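Local coordinates for protein cleavage and polyadenylation specificity factor 100 KD subunit (Methanosarcina mazei, PDB 2XR1) that probably terminates transcription genome-wide by cutting nascent RNA at the exit channel of RNA polymerase, acting as a zinc-dependent endonuclease and 5'-3' exonuclease, at residues G190-V195 against L631-T636; V445-M450 against V506-S511. All coordinates share one frame; numbering follows the deposited sequence.

Contact 1 (G190-V195 against L631-T636); sequences GGCKEV and LTNLET
The amide of N633 and the carboxylate of E194 meet corner to corner, their planes turned 55° apart. Above one face of the amide lies G190, its CA 3.8 Å from N633 CG; off the other face, near the oxygen, sits CB of C192. At the amide edge, N633 ND2 donates to E194 OE2 (2.9 Å) almost within its own plane, but it reaches the carboxylate from above, 64° out of that plane. At the other corner N633 OD1 takes a weak bond from C192 N (3.2 Å). E194 CG lies between the backbone N and the carbonyl carbon (chi1 63°), and the chain then runs extended, which folds OE2 back over its own loop. There its anti lone pair receives G191 N at 3.0 Å in an almost straight bond, while R197 forms a salt bridge to the same oxygen.

On the other flank, the K193 side chain passes across L631-T632, CG and CD beside L631 O, and a bend at chi4 brings NZ to T632 OG1 (2.8 Å) and, from well above the carbonyl plane, to L631 O (3.1 Å). A water linking K193 N to L631 O adds a second bridge. Between the polar flanks, C192 SG rests on L631 CB at 3.5 Å, and F200 touches both side chains. The type II turn from T632 to E635 presents N633 to the glycine-rich loop.

This junction joins the N- and C-terminal parts of the metallo-beta-lactamase fold. G191 also shares a backbone hydrogen bond with the zinc ligand H607, so the loop adjoins the metal site. Two N-H donors and an arginine converging on E194 OE2 would favour a charged carboxylate, whereas both K193 NZ bonds are to neutral oxygens, the E635 carboxylate being near but untouched.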
loop_
_atom_site.group_PDB
_atom_site.type_symbol
_atom_site.label_atom_id
_atom_site.label_comp_id
_atom_site.label_asym_id
_atom_site.label_seq_id
_atom_site.Cartn_x
_atom_site.Cartn_y
_atom_site.Cartn_z
ATOM N N GLY B 190 4.593 -3.753 9.919
ATOM C CA GLY B 190 5.302 -4.664 10.789
ATOM C C GLY B 190 4.324 -5.141 11.839
ATOM O O GLY B 190 3.377 -4.459 12.116
ATOM N N GLY B 191 4.567 -6.293 12.437
ATOM C CA GLY B 191 3.700 -6.805 13.489
ATOM C C GLY B 191 2.677 -7.827 13.000
ATOM O O GLY B 191 1.699 -8.130 13.701
ATOM N N CYS B 192 2.928 -8.384 11.816
ATOM C CA CYS B 192 1.998 -9.309 11.202
ATOM C C CYS B 192 2.665 -10.653 11.003
ATOM O O CYS B 192 3.752 -10.753 10.429
ATOM C CB CYS B 192 1.434 -8.722 9.895
ATOM S SG CYS B 192 0.352 -7.240 10.241
ATOM N N LYS B 193 2.006 -11.686 11.513
ATOM C CA LYS B 193 2.554 -13.051 11.495
ATOM C C LYS B 193 3.878 -13.087 12.236
ATOM O O LYS B 193 4.712 -13.949 11.993
ATOM C CB LYS B 193 2.682 -13.584 10.067
ATOM C CG LYS B 193 1.344 -13.828 9.366
ATOM C CD LYS B 193 1.583 -14.300 7.944
ATOM C CE LYS B 193 0.333 -14.785 7.212
ATOM N NZ LYS B 193 -0.598 -13.680 6.886
ATOM N N GLU B 194 4.046 -12.126 13.147
ATOM C CA GLU B 194 5.229 -12.033 14.015
ATOM C C GLU B 194 4.809 -11.262 15.285
ATOM O O GLU B 194 3.795 -10.589 15.330
ATOM C CB GLU B 194 6.408 -11.344 13.313
ATOM C CG GLU B 194 6.115 -9.892 12.933
ATOM C CD GLU B 194 7.090 -9.246 11.912
ATOM O OE1 GLU B 194 8.054 -9.889 11.379
ATOM O OE2 GLU B 194 6.867 -8.050 11.642
ATOM N N VAL B 195 5.581 -11.434 16.330
ATOM C CA VAL B 195 5.529 -10.546 17.477
ATOM C C VAL B 195 6.670 -9.618 17.250
ATOM O O VAL B 195 7.740 -10.068 16.861
ATOM C CB VAL B 195 5.762 -11.312 18.770
ATOM C CG1 VAL B 195 5.995 -10.368 19.855
ATOM C CG2 VAL B 195 4.534 -12.197 19.069
ATOM N N LEU B 631 -3.368 -10.623 8.932
ATOM C CA LEU B 631 -2.695 -9.624 8.099
ATOM C C LEU B 631 -1.279 -10.095 7.721
ATOM O O LEU B 631 -0.725 -10.991 8.350
ATOM C CB LEU B 631 -2.641 -8.280 8.809
ATOM C CG LEU B 631 -3.970 -7.590 9.130
ATOM C CD1 LEU B 631 -3.736 -6.285 9.883
ATOM C CD2 LEU B 631 -4.736 -7.327 7.844
ATOM N N THR B 632 -0.744 -9.524 6.648
ATOM C CA THR B 632 0.612 -9.805 6.182
ATOM C C THR B 632 1.351 -8.491 6.108
ATOM O O THR B 632 0.784 -7.504 5.683
ATOM C CB THR B 632 0.597 -10.515 4.801
ATOM O OG1 THR B 632 0.151 -11.861 4.961
ATOM C CG2 THR B 632 1.963 -10.564 4.144
ATOM N N ASN B 633 2.613 -8.457 6.519
ATOM C CA ASN B 633 3.385 -7.211 6.374
ATOM C C ASN B 633 3.378 -6.779 4.913
ATOM O O ASN B 633 3.626 -7.582 4.062
ATOM C CB ASN B 633 4.823 -7.371 6.868
ATOM C CG ASN B 633 4.897 -7.526 8.351
ATOM O OD1 ASN B 633 3.975 -7.124 9.056
ATOM N ND2 ASN B 633 5.970 -8.087 8.850
ATOM N N LEU B 634 3.049 -5.519 4.678
ATOM C CA LEU B 634 3.063 -4.858 3.369
ATOM C C LEU B 634 1.842 -5.050 2.512
ATOM O O LEU B 634 1.832 -4.557 1.410
ATOM C CB LEU B 634 4.343 -5.115 2.545
ATOM C CG LEU B 634 5.650 -4.616 3.157
ATOM C CD1 LEU B 634 6.788 -5.051 2.303
ATOM C CD2 LEU B 634 5.642 -3.090 3.337
ATOM N N GLU B 635 0.819 -5.719 3.021
ATOM C CA GLU B 635 -0.501 -5.771 2.400
ATOM C C GLU B 635 -1.377 -4.638 2.907
ATOM O O GLU B 635 -1.163 -4.122 3.993
ATOM C CB GLU B 635 -1.169 -7.118 2.685
ATOM C CG GLU B 635 -0.362 -8.308 2.126
ATOM C CD GLU B 635 -1.196 -9.554 1.676
ATOM O OE1 GLU B 635 -2.133 -9.937 2.408
ATOM O OE2 GLU B 635 -0.891 -10.160 0.596
ATOM N N THR B 636 -2.319 -4.191 2.095
ATOM C CA THR B 636 -3.259 -3.156 2.479
ATOM C C THR B 636 -4.649 -3.734 2.263
ATOM O O THR B 636 -4.981 -4.233 1.222
ATOM C CB THR B 636 -3.130 -1.837 1.642
ATOM O OG1 THR B 636 -1.809 -1.343 1.736
ATOM C CG2 THR B 636 -4.062 -0.714 2.174
HETATM O O HOH W 1 -1.038 -11.355 11.262
#

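Contact 2 (V445-M450 against V506-S511); sequences VYLDGM and VILATS
V445 and V506 hold matching torsions, CG1 anti to the backbone N in each (chi1 179° and 167°), which lays their isopropyl groups side by side with the two CG1 atoms 4.0 Å apart. L447 and L508 both turn CG anti to the carbonyl carbon and also point the same way; L447 CD2 settles on L508 CB at 3.7 Å, close to L508 CD2 as well. On the other face, the Y446 ring extends away from 506-509, with only its CD2 side coming near, 4.4 Å from I507 CG1, which stands obliquely to the ring.

Between these two layers of side chains the backbones form a parallel ladder with an interaxial angle of 17°. Y446 bonds to both residues flanking I507: its N donates to V506 O (2.8 Å), and its O accepts from L508 N (2.9 Å). D448 N then reaches L508 O at 3.1 Å.

The two strands are neighbours in the parallel sheet of the beta-CASP domain. Strand 486-489 flanks 445-448, and the chain returns through helix 492-500 to 506-509 on its far side, a beta-alpha-beta crossover. Helix 423-436 covers V445, L447 and L508; helices 492-500 and 518-526 cover the face bearing I507.

At the C-terminal ends the strands part. D448 CB still lies 4.3 Å from A509 CB, but the carboxylate turns to a salt bridge with R495 and a hydrogen bond with Y522 OH. T510 faces G449, whose positive phi favours glycine; T510 OG1 is bound to A418 O. The T510 side chain lies about 10 Å from that of the zinc ligand H247, and the peptide leading on to S511 is cis.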
loop_
_atom_site.group_PDB
_atom_site.type_symbol
_atom_site.label_atom_id
_atom_site.label_comp_id
_atom_site.label_asym_id
_atom_site.label_seq_id
_atom_site.Cartn_x
_atom_site.Cartn_y
_atom_site.Cartn_z
ATOM N N VAL B 445 13.594 -9.534 47.685
ATOM C CA VAL B 445 13.218 -9.571 46.283
ATOM C C VAL B 445 13.906 -8.405 45.586
ATOM O O VAL B 445 13.438 -7.272 45.665
ATOM C CB VAL B 445 11.709 -9.455 46.140
ATOM C CG1 VAL B 445 11.299 -9.479 44.676
ATOM C CG2 VAL B 445 11.049 -10.563 46.932
ATOM N N TYR B 446 15.040 -8.685 44.941
ATOM C CA TYR B 446 15.808 -7.647 44.246
ATOM C C TYR B 446 15.128 -7.322 42.925
ATOM O O TYR B 446 14.529 -8.194 42.313
ATOM C CB TYR B 446 17.251 -8.075 44.013
ATOM C CG TYR B 446 17.991 -8.383 45.282
ATOM C CD1 TYR B 446 18.566 -7.383 46.031
ATOM C CD2 TYR B 446 18.114 -9.688 45.744
ATOM C CE1 TYR B 446 19.267 -7.677 47.238
ATOM C CE2 TYR B 446 18.796 -9.989 46.935
ATOM C CZ TYR B 446 19.369 -8.982 47.664
ATOM O OH TYR B 446 20.035 -9.273 48.830
ATOM N N LEU B 447 15.209 -6.051 42.528
ATOM C CA LEU B 447 14.538 -5.507 41.355
ATOM C C LEU B 447 15.543 -4.709 40.527
ATOM O O LEU B 447 16.034 -3.688 40.981
ATOM C CB LEU B 447 13.435 -4.570 41.799
ATOM C CG LEU B 447 12.378 -5.120 42.742
ATOM C CD1 LEU B 447 11.329 -4.056 42.985
ATOM C CD2 LEU B 447 11.717 -6.391 42.201
ATOM N N ASP B 448 15.876 -5.167 39.320
ATOM C CA ASP B 448 16.992 -4.555 38.568
ATOM C C ASP B 448 16.551 -4.117 37.173
ATOM O O ASP B 448 15.625 -4.655 36.613
ATOM C CB ASP B 448 18.179 -5.525 38.504
ATOM C CG ASP B 448 19.511 -4.833 38.181
ATOM O OD1 ASP B 448 19.531 -3.609 37.869
ATOM O OD2 ASP B 448 20.554 -5.525 38.212
ATOM N N GLY B 449 17.187 -3.084 36.645
ATOM C CA GLY B 449 16.902 -2.598 35.295
ATOM C C GLY B 449 15.626 -1.794 35.043
ATOM O O GLY B 449 14.920 -2.055 34.049
ATOM N N MET B 450 15.373 -0.798 35.886
ATOM C CA MET B 450 14.250 0.157 35.732
ATOM C C MET B 450 12.866 -0.325 36.197
ATOM O O MET B 450 11.879 0.417 36.098
ATOM C CB MET B 450 14.133 0.736 34.309
ATOM C CG MET B 450 15.411 1.272 33.691
ATOM S SD MET B 450 16.108 2.652 34.556
ATOM C CE MET B 450 15.780 3.964 33.344
ATOM N N VAL B 506 15.047 -13.742 45.751
ATOM C CA VAL B 506 14.349 -13.705 44.464
ATOM C C VAL B 506 14.880 -12.526 43.661
ATOM O O VAL B 506 15.066 -11.435 44.201
ATOM C CB VAL B 506 12.822 -13.520 44.627
ATOM C CG1 VAL B 506 12.203 -13.171 43.318
ATOM C CG2 VAL B 506 12.164 -14.730 45.189
ATOM N N ILE B 507 15.107 -12.725 42.374
ATOM C CA ILE B 507 15.559 -11.642 41.517
ATOM C C ILE B 507 14.584 -11.403 40.350
ATOM O O ILE B 507 14.464 -12.251 39.464
ATOM C CB ILE B 507 16.974 -11.923 40.991
ATOM C CG1 ILE B 507 17.892 -12.213 42.180
ATOM C CG2 ILE B 507 17.509 -10.746 40.188
ATOM C CD1 ILE B 507 19.319 -12.351 41.823
ATOM N N LEU B 508 13.878 -10.274 40.377
ATOM C CA LEU B 508 13.209 -9.772 39.186
ATOM C C LEU B 508 14.228 -8.938 38.448
ATOM O O LEU B 508 14.851 -8.067 39.034
ATOM C CB LEU B 508 11.981 -8.942 39.531
ATOM C CG LEU B 508 10.699 -9.780 39.651
ATOM C CD1 LEU B 508 11.022 -11.174 40.076
ATOM C CD2 LEU B 508 9.680 -9.176 40.610
ATOM N N ALA B 509 14.448 -9.234 37.182
ATOM C CA ALA B 509 15.475 -8.528 36.437
ATOM C C ALA B 509 15.146 -8.532 34.972
ATOM O O ALA B 509 14.486 -9.450 34.458
ATOM C CB ALA B 509 16.844 -9.141 36.662
ATOM N N THR B 510 15.691 -7.524 34.316
ATOM C CA THR B 510 15.430 -7.204 32.935
ATOM C C THR B 510 16.535 -7.812 32.048
ATOM O O THR B 510 17.671 -7.964 32.503
ATOM C CB THR B 510 15.321 -5.645 32.871
ATOM O OG1 THR B 510 13.972 -5.294 32.537
ATOM C CG2 THR B 510 16.316 -4.979 31.933
ATOM N N SER B 511 16.262 -8.155 30.794
ATOM C CA SER B 511 14.978 -7.948 30.132
ATOM C C SER B 511 14.153 -9.210 30.107
ATOM O O SER B 511 14.648 -10.295 30.191
ATOM C CB SER B 511 15.188 -7.467 28.697
ATOM O OG SER B 511 16.150 -8.256 28.062
#

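Overall arrangement
From the N terminus the chain passes through the KH regions and then strand 185-190, which leads into the first half of contact 1. It runs on through zinc ligands H245 to D355 and enters the beta-CASP region, where 445-450 and 506-511 close a short loop of 55 residues across contact 2. After the zinc ligand H607 it reaches 631-636 and closes contact 1, spanning 435 residues. Contact 2 therefore lies wholly within the larger loop, and the two do not cross. Contact 1 unites both ends of the metallo-beta-lactamase fold, contact 2 the inserted domain's sheet. Their centres are 33 Å apart and their nearest atoms about 13 Å.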